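Local coordinates for Glyco_hydro_cc domain-containing protein (Cryptococcus neoformans, PDB 6UBC), which probably binds oligosaccharides derived from beta-1,3-glucan, as a fungal member of glycoside hydrolase family 128 (subgroup VII), at residues G201-V206 against L399-D404; P275-P280 against M313-A318; I343-M348 against V374-D379; F392-V397 against G433-T438. All coordinates share one frame; numbering follows the deposited sequence.

Interaction 1: G201-V206 against L399-D404; sequences GIKAGV and LFESDD
Lys203 runs alongside the carboxylate of Glu401 and plants its ammonium at the C-terminal end of helix 386-402. The fold is a (beta/alpha)8-type barrel, as in other GH128 proteins. Lys203 sits just before strand 204-207, so the contact ties the entry of this strand to the end of a helix on the outside of the barrel. CB of Lys203 lies 3.8 Å from Glu401 OE2. CG is near Glu401 OE1, and CD comes closer to that same oxygen, at 3.6 Å. CE then passes by the backbone carbonyls of Phe400 and Glu401. The chain is extended beyond CG, which lets NZ reach the helix end. NZ donates to Phe400 O at 2.8 Å, with the donor tilted 18° from the carbonyl plane. It also donates to Glu401 O at 3.2 Å, but here it stands well above the carbonyl plane. Val406 O is a further acceptor for NZ, so the poorly placed Glu401 O probably shares a proton. Carbonyls at a helix C-terminus carry partial negative charge, so they probably stabilise the ammonium. Phe400 O accepts from Asp403 N as well.

Glu401 slides past Lys203 in the opposite direction. Its chain bends at chi2 (-64°), which swings the carboxylate back toward Lys203 and Ala204. OE2 is held by the hydroxyl of Tyr409. Two waters complete the join: one links Lys203 N to Glu401 OE1, and the other links Ala204 N to Glu401 OE2. A third water accepts from Lys203 NZ and donates to Asp404 OD1 at 2.7 Å.

Interaction 2: P275-P280 against M313-A318; sequences PDCSTP and MCHQAA
A disulfide and a gripping carboxylate lie side by side here: Cys277 SG is bonded to Cys314 SG, and Asp276 holds the backbone N-H of Cys314 and of His315. The disulfide torsion is 86°, close to the relaxed value. Asp276 CG stands between its own backbone N and carbonyl carbon (chi1 57°), which turns the carboxylate to the turn at 313-316. OD1 accepts from Cys314 N at 2.9 Å through its syn lone pair, in a nearly straight bond. OD2 takes two bonds from His315. The backbone N lies 3.1 Å from OD2, on the syn side. ND1 is nearer, at 2.7 Å, and comes from well above the carboxylate plane, on the same face.

Both segments are loops that follow neighbouring parallel strands of the barrel, 268-270 and 307-309. The cross-link therefore pins together two adjacent beta-to-alpha loops. A type I turn from Met313 to Gln316 presents the N-H groups of Cys314 and His315.

The carboxylate and His315 ring planes are 62° apart. The ND1 bond, with OD2 near the ring plane, helps set the rotation of the imidazole. CE1 approaches Asp276 O at 3.2 Å. Met313 is bent at chi2 and chi3. Its SD lies over the other face of the carboxylate, 3.7 Å from Asp276 CG, and CE meets Pro275 CG at 3.9 Å. Trp324 of helix 324-331 packs on Pro275, Asp276 and Met313.

Interaction 3: I343-M348 against V374-D379; sequences INKNSM and VDDSTD
Lys345 bends at chi2 (-63°) and is extended beyond, which carries NZ round to Asp376. Asp376 meets it with CG placed between its own backbone N and carbonyl carbon (chi1 70°). The two side chains make a salt bridge, NZ to OD2 at 2.8 Å, through the syn lone pair of OD2. CD of Lys345 lies along the carboxylate, 3.4 Å from OD2. Asp354 is a second, weak and longer ionic partner of the lysine.

The backbones are joined by Val374 N, which donates to Lys345 O at 3.0 Å. Asn344 and Val374 lie side by side and point the same way, with Asn344 CB 3.8 Å from Val374 CG2. Asn346 and Asp375 are likewise side by side. Their amide and carboxylate planes are only 25° apart, and Asn346 ND2 rests 3.4 Å from Asp375 CB. A water accepts from Asn346 N and donates to Asp376 OD1 at 2.8 Å.

Asp375 OD1 is held within its own loop. The bond from Ser377 N, at 3.0 Å, makes an Asx turn, and Ser377 OG adds a second donor. The contact lies at the C-terminal ends of two parallel neighbouring strands. It joins the two strands of the beta-alpha-beta unit made by strand 339-345, helix 348-362 and strand 366-375, the repeating element of a (beta/alpha)8-type barrel.

Interaction 4: F392-V397 against G433-T438; sequences FINDIV and GQTYLT
Ile393 points its CG2 methyl straight into helix 433-438, between Thr435 and Tyr436. That methyl lies 3.6 Å from Tyr436 CA and 3.7 Å from Thr435 CG2. Relative to the Tyr436 ring it sits at the edge, near the ring plane. The Ile393 and Thr435 side chains meet at a slant. With OG1 beside the backbone N (chi1 -63°), the CG2 methyl of Thr435 swings toward the other helix. The hydroxyl bonds instead to Asn390 and to Glu431 O.

Asn394 crosses Thr435 at about a right angle. Its amide lies against the threonine methyl, with OD1 3.5 Å from CG2. No direct hydrogen bond joins the two segments, but one water spans them. It donates to Thr435 O at 2.9 Å and to Asn394 OD1, a distance that is unusually short in the model. This polar bridge is on the solvent side, where Asn394 is exposed.

One turn on from Ile393, Val397 also crosses Tyr436 at about a right angle. Its CG2 touches the ring at CD1 and CE1, 4.0 Å from CD1. The phenol is held at its far end by a bond from OH to Gly205 O.

The helix segments run roughly parallel, with axes 9.1 Å apart and a crossing angle of -26°. Met348 of helix 348-362 packs against Phe392 and Ile396. Tyr409 and Tyr411 of strand 406-411 lie under Val397, Ile393 and Tyr436, so both helices pack on this strand.

Interaction 4 is the buried contact, and it is mostly apolar. Interaction 3 is at the surface and relies on a salt bridge, water and one backbone bond. Interactions 1 and 2 are partly buried and chiefly polar, though only interaction 2 is locked covalently. Interactions 1 and 4 share helix 386-402 and also meet where Ala204 CB packs on Tyr436 OH. Interactions 1 and 3 reach the same sheet and touch through Leu399 and Met348. Met348 SD also lies against Asp395 CB, which joins interaction 3 to interaction 4. Gln316 OE1 accepts from Asn344 N, linking interactions 2 and 3. Interactions 1 and 2 lie on opposite sides of the chain's centre.

Interaction 1: G201-V206 against L399-D404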
loop_
_atom_site.group_PDB
_atom_site.type_symbol
_atom_site.label_atom_id
_atom_site.label_comp_id
_atom_site.label_asym_id
_atom_site.label_seq_id
_atom_site.Cartn_x
_atom_site.Cartn_y
_atom_site.Cartn_z
ATOM N N GLY A 201 9.045 -13.946 1.522
ATOM C CA GLY A 201 9.188 -14.096 2.984
ATOM C C GLY A 201 9.770 -12.878 3.667
ATOM O O GLY A 201 10.295 -12.999 4.783
ATOM N N ILE A 202 9.606 -11.690 3.066
ATOM C CA ILE A 202 10.082 -10.413 3.672
ATOM C C ILE A 202 8.882 -9.459 3.695
ATOM O O ILE A 202 8.435 -9.067 2.622
ATOM C CB ILE A 202 11.258 -9.818 2.875
ATOM C CG1 ILE A 202 12.426 -10.805 2.709
ATOM C CG2 ILE A 202 11.729 -8.509 3.526
ATOM C CD1 ILE A 202 13.481 -10.332 1.774
ATOM N N LYS A 203 8.389 -9.131 4.868
ATOM C CA LYS A 203 7.182 -8.256 4.929
ATOM C C LYS A 203 7.534 -6.897 4.341
ATOM O O LYS A 203 6.647 -6.249 3.763
ATOM C CB LYS A 203 6.732 -8.064 6.367
ATOM C CG LYS A 203 6.097 -9.287 7.019
ATOM C CD LYS A 203 5.482 -8.973 8.354
ATOM C CE LYS A 203 4.969 -10.184 9.107
ATOM N NZ LYS A 203 4.124 -9.825 10.259
ATOM N N ALA A 204 8.738 -6.408 4.610
ATOM C CA ALA A 204 9.033 -4.990 4.338
ATOM C C ALA A 204 9.072 -4.761 2.831
ATOM O O ALA A 204 9.708 -5.541 2.090
ATOM C CB ALA A 204 10.373 -4.610 4.980
ATOM N N GLY A 205 8.479 -3.663 2.386
ATOM C CA GLY A 205 8.573 -3.226 1.008
ATOM C C GLY A 205 8.771 -1.714 0.925
ATOM O O GLY A 205 8.960 -1.052 1.958
ATOM N N VAL A 206 8.572 -1.185 -0.272
ATOM C CA VAL A 206 8.641 0.289 -0.404
ATOM C C VAL A 206 7.729 0.726 -1.533
ATOM O O VAL A 206 7.518 -0.064 -2.459
ATOM C CB VAL A 206 10.088 0.760 -0.547
ATOM C CG1 VAL A 206 10.596 0.532 -1.972
ATOM C CG2 VAL A 206 10.202 2.259 -0.133
ATOM N N LEU A 399 6.155 -3.492 15.426
ATOM C CA LEU A 399 4.744 -3.864 15.494
ATOM C C LEU A 399 4.397 -4.719 14.285
ATOM O O LEU A 399 3.766 -5.772 14.459
ATOM C CB LEU A 399 3.888 -2.597 15.514
ATOM C CG LEU A 399 2.415 -2.802 15.826
ATOM C CD1 LEU A 399 1.811 -1.507 16.307
ATOM C CD2 LEU A 399 1.620 -3.259 14.607
ATOM N N PHE A 400 4.651 -4.245 13.066
ATOM C CA PHE A 400 4.221 -4.966 11.857
ATOM C C PHE A 400 4.887 -6.361 11.828
ATOM O O PHE A 400 4.192 -7.332 11.527
ATOM C CB PHE A 400 4.573 -4.201 10.584
ATOM C CG PHE A 400 3.777 -2.957 10.318
ATOM C CD1 PHE A 400 2.486 -2.773 10.768
ATOM C CD2 PHE A 400 4.354 -1.924 9.611
ATOM C CE1 PHE A 400 1.759 -1.644 10.416
ATOM C CE2 PHE A 400 3.650 -0.780 9.303
ATOM C CZ PHE A 400 2.333 -0.648 9.650
ATOM N N GLU A 401 6.181 -6.427 12.109
ATOM C CA GLU A 401 6.885 -7.736 12.041
ATOM C C GLU A 401 6.218 -8.708 13.036
ATOM O O GLU A 401 6.062 -9.907 12.741
ATOM C CB GLU A 401 8.381 -7.521 12.274
ATOM C CG GLU A 401 9.072 -6.864 11.113
ATOM C CD GLU A 401 9.110 -7.644 9.804
ATOM O OE1 GLU A 401 8.802 -8.886 9.806
ATOM O OE2 GLU A 401 9.462 -7.025 8.747
ATOM N N SER A 402 5.789 -8.222 14.184
ATOM C CA SER A 402 5.297 -9.130 15.252
ATOM C C SER A 402 3.811 -9.451 15.032
ATOM O O SER A 402 3.287 -10.382 15.638
ATOM C CB SER A 402 5.601 -8.555 16.598
ATOM O OG SER A 402 4.717 -7.497 16.818
ATOM N N ASP A 403 3.142 -8.724 14.137
ATOM C CA ASP A 403 1.678 -8.838 14.002
ATOM C C ASP A 403 1.382 -9.820 12.884
ATOM O O ASP A 403 1.510 -9.477 11.681
ATOM C CB ASP A 403 1.005 -7.483 13.800
ATOM C CG ASP A 403 -0.506 -7.522 13.962
ATOM O OD1 ASP A 403 -1.115 -8.612 13.768
ATOM O OD2 ASP A 403 -1.066 -6.428 14.250
ATOM N N ASP A 404 0.873 -10.986 13.239
ATOM C CA ASP A 404 0.561 -12.013 12.233
ATOM C C ASP A 404 -0.564 -11.580 11.299
ATOM O O ASP A 404 -0.709 -12.240 10.245
ATOM C CB ASP A 404 0.119 -13.312 12.925
ATOM C CG ASP A 404 1.331 -14.068 13.480
ATOM O OD1 ASP A 404 2.500 -13.540 13.352
ATOM O OD2 ASP A 404 1.123 -15.210 13.983
HETATM O O HOH W 1 4.087 -12.519 11.483
HETATM O O HOH W 2 9.299 -10.496 7.556
HETATM O O HOH W 3 10.685 -7.608 6.376
#

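Interaction 2: P275-P280 against M313-A318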
loop_
_atom_site.group_PDB
_atom_site.type_symbol
_atom_site.label_atom_id
_atom_site.label_comp_id
_atom_site.label_asym_id
_atom_site.label_seq_id
_atom_site.Cartn_x
_atom_site.Cartn_y
_atom_site.Cartn_z
ATOM N N PRO A 275 -9.770 5.815 -3.353
ATOM C CA PRO A 275 -10.930 6.241 -4.105
ATOM C C PRO A 275 -11.926 7.036 -3.245
ATOM O O PRO A 275 -12.812 7.744 -3.832
ATOM C CB PRO A 275 -11.509 4.925 -4.674
ATOM C CG PRO A 275 -11.054 3.888 -3.640
ATOM C CD PRO A 275 -9.660 4.360 -3.248
ATOM N N ASP A 276 -11.838 6.901 -1.924
ATOM C CA ASP A 276 -12.745 7.563 -0.956
ATOM C C ASP A 276 -12.329 9.018 -0.730
ATOM O O ASP A 276 -13.061 9.718 0.010
ATOM C CB ASP A 276 -12.819 6.776 0.353
ATOM C CG ASP A 276 -11.507 6.546 1.037
ATOM O OD1 ASP A 276 -10.471 6.383 0.306
ATOM O OD2 ASP A 276 -11.509 6.525 2.298
ATOM N N CYS A 277 -11.241 9.478 -1.307
ATOM C CA CYS A 277 -10.778 10.886 -1.181
ATOM C C CYS A 277 -10.778 11.567 -2.543
ATOM O O CYS A 277 -10.475 10.911 -3.559
ATOM C CB CYS A 277 -9.384 10.976 -0.583
ATOM S SG CYS A 277 -9.448 11.159 1.226
ATOM N N SER A 278 -10.921 12.894 -2.536
ATOM C CA SER A 278 -10.948 13.735 -3.765
ATOM C C SER A 278 -9.733 14.682 -3.844
ATOM O O SER A 278 -9.601 15.421 -4.824
ATOM C CB SER A 278 -12.233 14.484 -3.792
ATOM O OG SER A 278 -12.354 15.259 -2.624
ATOM N N THR A 279 -8.833 14.640 -2.880
ATOM C CA THR A 279 -7.703 15.590 -2.784
ATOM C C THR A 279 -6.540 15.025 -3.569
ATOM O O THR A 279 -6.546 13.869 -4.014
ATOM C CB THR A 279 -7.487 15.868 -1.292
ATOM O OG1 THR A 279 -7.369 14.614 -0.622
ATOM C CG2 THR A 279 -8.662 16.608 -0.688
ATOM N N PRO A 280 -5.522 15.851 -3.844
ATOM C CA PRO A 280 -4.382 15.411 -4.649
ATOM C C PRO A 280 -3.762 14.047 -4.287
ATOM O O PRO A 280 -3.561 13.774 -3.137
ATOM C CB PRO A 280 -3.363 16.555 -4.454
ATOM C CG PRO A 280 -4.244 17.766 -4.247
ATOM C CD PRO A 280 -5.485 17.291 -3.524
ATOM N N MET A 313 -8.302 2.808 1.702
ATOM C CA MET A 313 -9.152 3.906 2.239
ATOM C C MET A 313 -8.286 5.032 2.847
ATOM O O MET A 313 -7.576 4.833 3.866
ATOM C CB MET A 313 -10.148 3.397 3.276
ATOM C CG MET A 313 -11.128 2.384 2.706
ATOM S SD MET A 313 -12.160 2.910 1.311
ATOM C CE MET A 313 -11.154 2.370 -0.078
ATOM N N CYS A 314 -8.495 6.243 2.368
ATOM C CA CYS A 314 -7.823 7.414 3.003
ATOM C C CYS A 314 -8.417 7.629 4.390
ATOM O O CYS A 314 -7.696 8.166 5.210
ATOM C CB CYS A 314 -7.920 8.683 2.160
ATOM S SG CYS A 314 -9.620 9.259 2.033
ATOM N N HIS A 315 -9.664 7.217 4.636
ATOM C CA HIS A 315 -10.386 7.506 5.914
ATOM C C HIS A 315 -9.926 6.556 7.024
ATOM O O HIS A 315 -10.418 6.717 8.135
ATOM C CB HIS A 315 -11.879 7.553 5.738
ATOM C CG HIS A 315 -12.364 8.732 4.975
ATOM N ND1 HIS A 315 -12.538 8.708 3.597
ATOM C CD2 HIS A 315 -12.701 9.991 5.409
ATOM C CE1 HIS A 315 -12.968 9.919 3.212
ATOM N NE2 HIS A 315 -13.144 10.704 4.303
ATOM N N GLN A 316 -9.054 5.588 6.739
ATOM C CA GLN A 316 -8.453 4.689 7.765
ATOM C C GLN A 316 -9.629 4.032 8.516
ATOM O O GLN A 316 -10.594 3.592 7.863
ATOM C CB GLN A 316 -7.518 5.494 8.682
ATOM C CG GLN A 316 -6.397 6.171 7.898
ATOM C CD GLN A 316 -5.328 6.707 8.818
ATOM O OE1 GLN A 316 -4.600 5.902 9.446
ATOM N NE2 GLN A 316 -5.284 8.048 8.900
ATOM N N ALA A 317 -9.614 4.041 9.849
ATOM C CA ALA A 317 -10.630 3.275 10.594
ATOM C C ALA A 317 -11.952 4.040 10.587
ATOM O O ALA A 317 -12.999 3.409 10.845
ATOM C CB ALA A 317 -10.091 2.991 11.976
ATOM N N ALA A 318 -11.949 5.309 10.198
ATOM C CA ALA A 318 -13.211 6.060 10.054
ATOM C C ALA A 318 -14.049 5.583 8.844
ATOM O O ALA A 318 -15.160 6.074 8.598
ATOM C CB ALA A 318 -12.904 7.545 9.983
#

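Interaction 3: I343-M348 against V374-D379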
loop_
_atom_site.group_PDB
_atom_site.type_symbol
_atom_site.label_atom_id
_atom_site.label_comp_id
_atom_site.label_asym_id
_atom_site.label_seq_id
_atom_site.Cartn_x
_atom_site.Cartn_y
_atom_site.Cartn_z
ATOM N N ILE A 343 -1.905 3.740 6.655
ATOM C CA ILE A 343 -1.870 4.108 8.082
ATOM C C ILE A 343 -1.142 5.436 8.220
ATOM O O ILE A 343 0.068 5.493 7.932
ATOM C CB ILE A 343 -1.238 2.986 8.894
ATOM C CG1 ILE A 343 -2.090 1.719 8.781
ATOM C CG2 ILE A 343 -1.107 3.363 10.352
ATOM C CD1 ILE A 343 -1.553 0.551 9.606
ATOM N N ASN A 344 -1.884 6.446 8.644
ATOM C CA ASN A 344 -1.324 7.813 8.850
ATOM C C ASN A 344 -1.675 8.153 10.296
ATOM O O ASN A 344 -2.793 8.620 10.523
ATOM C CB ASN A 344 -1.873 8.791 7.815
ATOM C CG ASN A 344 -1.375 8.379 6.432
ATOM O OD1 ASN A 344 -0.188 8.463 6.183
ATOM N ND2 ASN A 344 -2.297 8.083 5.524
ATOM N N LYS A 345 -0.743 7.837 11.188
ATOM C CA LYS A 345 -0.963 7.919 12.637
ATOM C C LYS A 345 0.321 8.401 13.284
ATOM O O LYS A 345 1.337 8.410 12.617
ATOM C CB LYS A 345 -1.393 6.552 13.156
ATOM C CG LYS A 345 -2.757 6.055 12.680
ATOM C CD LYS A 345 -3.959 6.902 13.103
ATOM C CE LYS A 345 -5.208 6.162 12.723
ATOM N NZ LYS A 345 -6.438 6.887 13.091
ATOM N N ASN A 346 0.264 8.829 14.561
ATOM C CA ASN A 346 1.493 9.257 15.231
ATOM C C ASN A 346 1.729 8.479 16.513
ATOM O O ASN A 346 2.605 8.905 17.265
ATOM C CB ASN A 346 1.522 10.750 15.516
ATOM C CG ASN A 346 0.573 11.185 16.609
ATOM O OD1 ASN A 346 -0.250 10.403 17.079
ATOM N ND2 ASN A 346 0.661 12.447 16.980
ATOM N N SER A 347 1.082 7.348 16.686
ATOM C CA SER A 347 1.189 6.495 17.888
ATOM C C SER A 347 0.806 5.059 17.514
ATOM O O SER A 347 0.029 4.835 16.537
ATOM C CB SER A 347 0.331 7.042 19.014
ATOM O OG SER A 347 -1.017 6.735 18.852
ATOM N N MET A 348 1.419 4.101 18.185
ATOM C CA MET A 348 1.109 2.680 17.947
ATOM C C MET A 348 -0.361 2.391 18.289
ATOM O O MET A 348 -0.916 1.512 17.649
ATOM C CB MET A 348 2.086 1.797 18.716
ATOM C CG MET A 348 3.550 1.900 18.207
ATOM S SD MET A 348 3.722 1.743 16.391
ATOM C CE MET A 348 3.839 3.476 15.902
ATOM N N VAL A 374 1.781 10.826 10.961
ATOM C CA VAL A 374 0.813 11.939 10.813
ATOM C C VAL A 374 -0.011 12.000 12.092
ATOM O O VAL A 374 -0.584 10.977 12.484
ATOM C CB VAL A 374 -0.099 11.754 9.599
ATOM C CG1 VAL A 374 -1.114 12.855 9.459
ATOM C CG2 VAL A 374 0.654 11.567 8.304
ATOM N N ASP A 375 -0.183 13.190 12.645
ATOM C CA ASP A 375 -1.154 13.403 13.750
ATOM C C ASP A 375 -2.527 13.639 13.137
ATOM O O ASP A 375 -2.777 14.722 12.590
ATOM C CB ASP A 375 -0.642 14.519 14.652
ATOM C CG ASP A 375 -1.610 14.773 15.780
ATOM O OD1 ASP A 375 -2.625 14.074 15.849
ATOM O OD2 ASP A 375 -1.333 15.694 16.538
ATOM N N ASP A 376 -3.381 12.643 13.191
ATOM C CA ASP A 376 -4.725 12.770 12.592
ATOM C C ASP A 376 -5.768 12.950 13.694
ATOM O O ASP A 376 -6.918 12.763 13.386
ATOM C CB ASP A 376 -5.071 11.588 11.692
ATOM C CG ASP A 376 -5.295 10.315 12.475
ATOM O OD1 ASP A 376 -4.753 10.239 13.596
ATOM O OD2 ASP A 376 -6.006 9.431 11.957
ATOM N N SER A 377 -5.375 13.284 14.922
ATOM C CA SER A 377 -6.302 13.364 16.097
ATOM C C SER A 377 -7.341 14.465 15.857
ATOM O O SER A 377 -8.513 14.263 16.194
ATOM C CB SER A 377 -5.549 13.630 17.361
ATOM O OG SER A 377 -4.949 14.909 17.286
ATOM N N THR A 378 -6.929 15.542 15.183
ATOM C CA THR A 378 -7.782 16.715 14.874
ATOM C C THR A 378 -8.009 16.833 13.360
ATOM O O THR A 378 -9.177 16.716 12.930
ATOM C CB THR A 378 -7.176 17.977 15.516
ATOM O OG1 THR A 378 -7.256 17.764 16.931
ATOM C CG2 THR A 378 -7.894 19.260 15.158
ATOM N N ASP A 379 -6.968 17.119 12.570
ATOM C CA ASP A 379 -7.115 17.224 11.092
ATOM C C ASP A 379 -6.095 16.240 10.483
ATOM O O ASP A 379 -6.243 14.975 10.705
ATOM C CB ASP A 379 -6.901 18.660 10.586
ATOM C CG ASP A 379 -7.429 19.799 11.468
ATOM O OD1 ASP A 379 -8.693 19.966 11.604
ATOM O OD2 ASP A 379 -6.572 20.554 11.993
HETATM O O HOH W 4 -2.513 9.706 15.203
HETATM O O HOH W 5 -2.799 11.744 17.275
HETATM O O HOH W 6 -1.133 13.564 19.242
#

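Interaction 4: F392-V397 against G433-T438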
loop_
_atom_site.group_PDB
_atom_site.type_symbol
_atom_site.label_atom_id
_atom_site.label_comp_id
_atom_site.label_asym_id
_atom_site.label_seq_id
_atom_site.Cartn_x
_atom_site.Cartn_y
_atom_site.Cartn_z
ATOM N N PHE A 392 8.806 6.535 15.737
ATOM C CA PHE A 392 7.637 6.014 15.003
ATOM C C PHE A 392 8.068 4.919 14.044
ATOM O O PHE A 392 7.396 3.894 14.028
ATOM C CB PHE A 392 6.899 7.143 14.294
ATOM C CG PHE A 392 5.669 6.674 13.589
ATOM C CD1 PHE A 392 4.478 6.585 14.276
ATOM C CD2 PHE A 392 5.691 6.424 12.215
ATOM C CE1 PHE A 392 3.311 6.257 13.608
ATOM C CE2 PHE A 392 4.541 6.078 11.549
ATOM C CZ PHE A 392 3.354 5.936 12.262
ATOM N N ILE A 393 9.081 5.174 13.218
ATOM C CA ILE A 393 9.500 4.185 12.190
ATOM C C ILE A 393 9.951 2.923 12.942
ATOM O O ILE A 393 9.570 1.814 12.540
ATOM C CB ILE A 393 10.622 4.765 11.289
ATOM C CG1 ILE A 393 10.100 5.862 10.340
ATOM C CG2 ILE A 393 11.251 3.634 10.521
ATOM C CD1 ILE A 393 11.185 6.765 9.769
ATOM N N ASN A 394 10.753 3.078 13.986
ATOM C CA ASN A 394 11.334 1.906 14.718
ATOM C C ASN A 394 10.195 1.106 15.359
ATOM O O ASN A 394 10.131 -0.141 15.140
ATOM C CB ASN A 394 12.356 2.378 15.740
ATOM C CG ASN A 394 13.656 2.792 15.072
ATOM O OD1 ASN A 394 14.126 2.127 14.136
ATOM N ND2 ASN A 394 14.308 3.795 15.639
ATOM N N ASP A 395 9.238 1.825 15.968
ATOM C CA ASP A 395 8.079 1.241 16.653
ATOM C C ASP A 395 7.190 0.507 15.655
ATOM O O ASP A 395 6.700 -0.599 15.968
ATOM C CB ASP A 395 7.257 2.268 17.417
ATOM C CG ASP A 395 7.866 2.795 18.721
ATOM O OD1 ASP A 395 8.849 2.228 19.176
ATOM O OD2 ASP A 395 7.337 3.777 19.251
ATOM N N ILE A 396 6.853 1.129 14.525
ATOM C CA ILE A 396 5.837 0.565 13.619
ATOM C C ILE A 396 6.444 -0.663 12.925
ATOM O O ILE A 396 5.715 -1.653 12.641
ATOM C CB ILE A 396 5.273 1.643 12.641
ATOM C CG1 ILE A 396 3.873 1.202 12.195
ATOM C CG2 ILE A 396 6.192 1.933 11.460
ATOM C CD1 ILE A 396 3.155 2.203 11.291
ATOM N N VAL A 397 7.730 -0.625 12.605
ATOM C CA VAL A 397 8.380 -1.792 11.938
ATOM C C VAL A 397 8.362 -2.996 12.892
ATOM O O VAL A 397 7.891 -4.088 12.460
ATOM C CB VAL A 397 9.776 -1.438 11.429
ATOM C CG1 VAL A 397 10.558 -2.724 11.095
ATOM C CG2 VAL A 397 9.709 -0.479 10.225
ATOM N N GLY A 433 14.948 7.779 5.834
ATOM C CA GLY A 433 15.218 6.622 4.954
ATOM C C GLY A 433 16.133 5.600 5.629
ATOM O O GLY A 433 15.866 4.339 5.576
ATOM N N GLN A 434 17.201 6.097 6.245
ATOM C CA GLN A 434 18.171 5.235 6.972
ATOM C C GLN A 434 17.524 4.582 8.188
ATOM O O GLN A 434 17.861 3.441 8.460
ATOM C CB GLN A 434 19.354 6.098 7.404
ATOM C CG GLN A 434 20.129 6.607 6.229
ATOM C CD GLN A 434 21.269 7.508 6.660
ATOM O OE1 GLN A 434 21.943 7.244 7.675
ATOM N NE2 GLN A 434 21.529 8.505 5.806
ATOM N N THR A 435 16.635 5.269 8.905
ATOM C CA THR A 435 15.990 4.666 10.090
ATOM C C THR A 435 15.134 3.497 9.571
ATOM O O THR A 435 15.143 2.427 10.182
ATOM C CB THR A 435 15.085 5.630 10.863
ATOM O OG1 THR A 435 15.915 6.688 11.355
ATOM C CG2 THR A 435 14.386 4.935 12.009
ATOM N N TYR A 436 14.404 3.695 8.474
ATOM C CA TYR A 436 13.586 2.577 7.958
ATOM C C TYR A 436 14.521 1.420 7.562
ATOM O O TYR A 436 14.243 0.262 7.905
ATOM C CB TYR A 436 12.784 2.986 6.715
ATOM C CG TYR A 436 11.876 1.913 6.174
ATOM C CD1 TYR A 436 10.809 1.442 6.910
ATOM C CD2 TYR A 436 11.973 1.503 4.848
ATOM C CE1 TYR A 436 9.919 0.535 6.375
ATOM C CE2 TYR A 436 11.103 0.568 4.310
ATOM C CZ TYR A 436 10.066 0.074 5.076
ATOM O OH TYR A 436 9.149 -0.822 4.561
ATOM N N LEU A 437 15.581 1.732 6.822
ATOM C CA LEU A 437 16.507 0.674 6.314
ATOM C C LEU A 437 17.058 -0.100 7.519
ATOM O O LEU A 437 17.100 -1.342 7.464
ATOM C CB LEU A 437 17.580 1.249 5.408
ATOM C CG LEU A 437 18.670 0.262 4.904
ATOM C CD1 LEU A 437 18.059 -0.925 4.247
ATOM C CD2 LEU A 437 19.689 0.954 4.000
ATOM N N THR A 438 17.536 0.580 8.536
ATOM C CA THR A 438 18.112 -0.075 9.725
ATOM C C THR A 438 17.076 -0.935 10.420
ATOM O O THR A 438 17.400 -2.058 10.772
ATOM C CB THR A 438 18.693 0.951 10.698
ATOM O OG1 THR A 438 19.727 1.643 9.998
ATOM C CG2 THR A 438 19.245 0.264 11.913
HETATM O O HOH W 7 16.271 2.095 12.813
#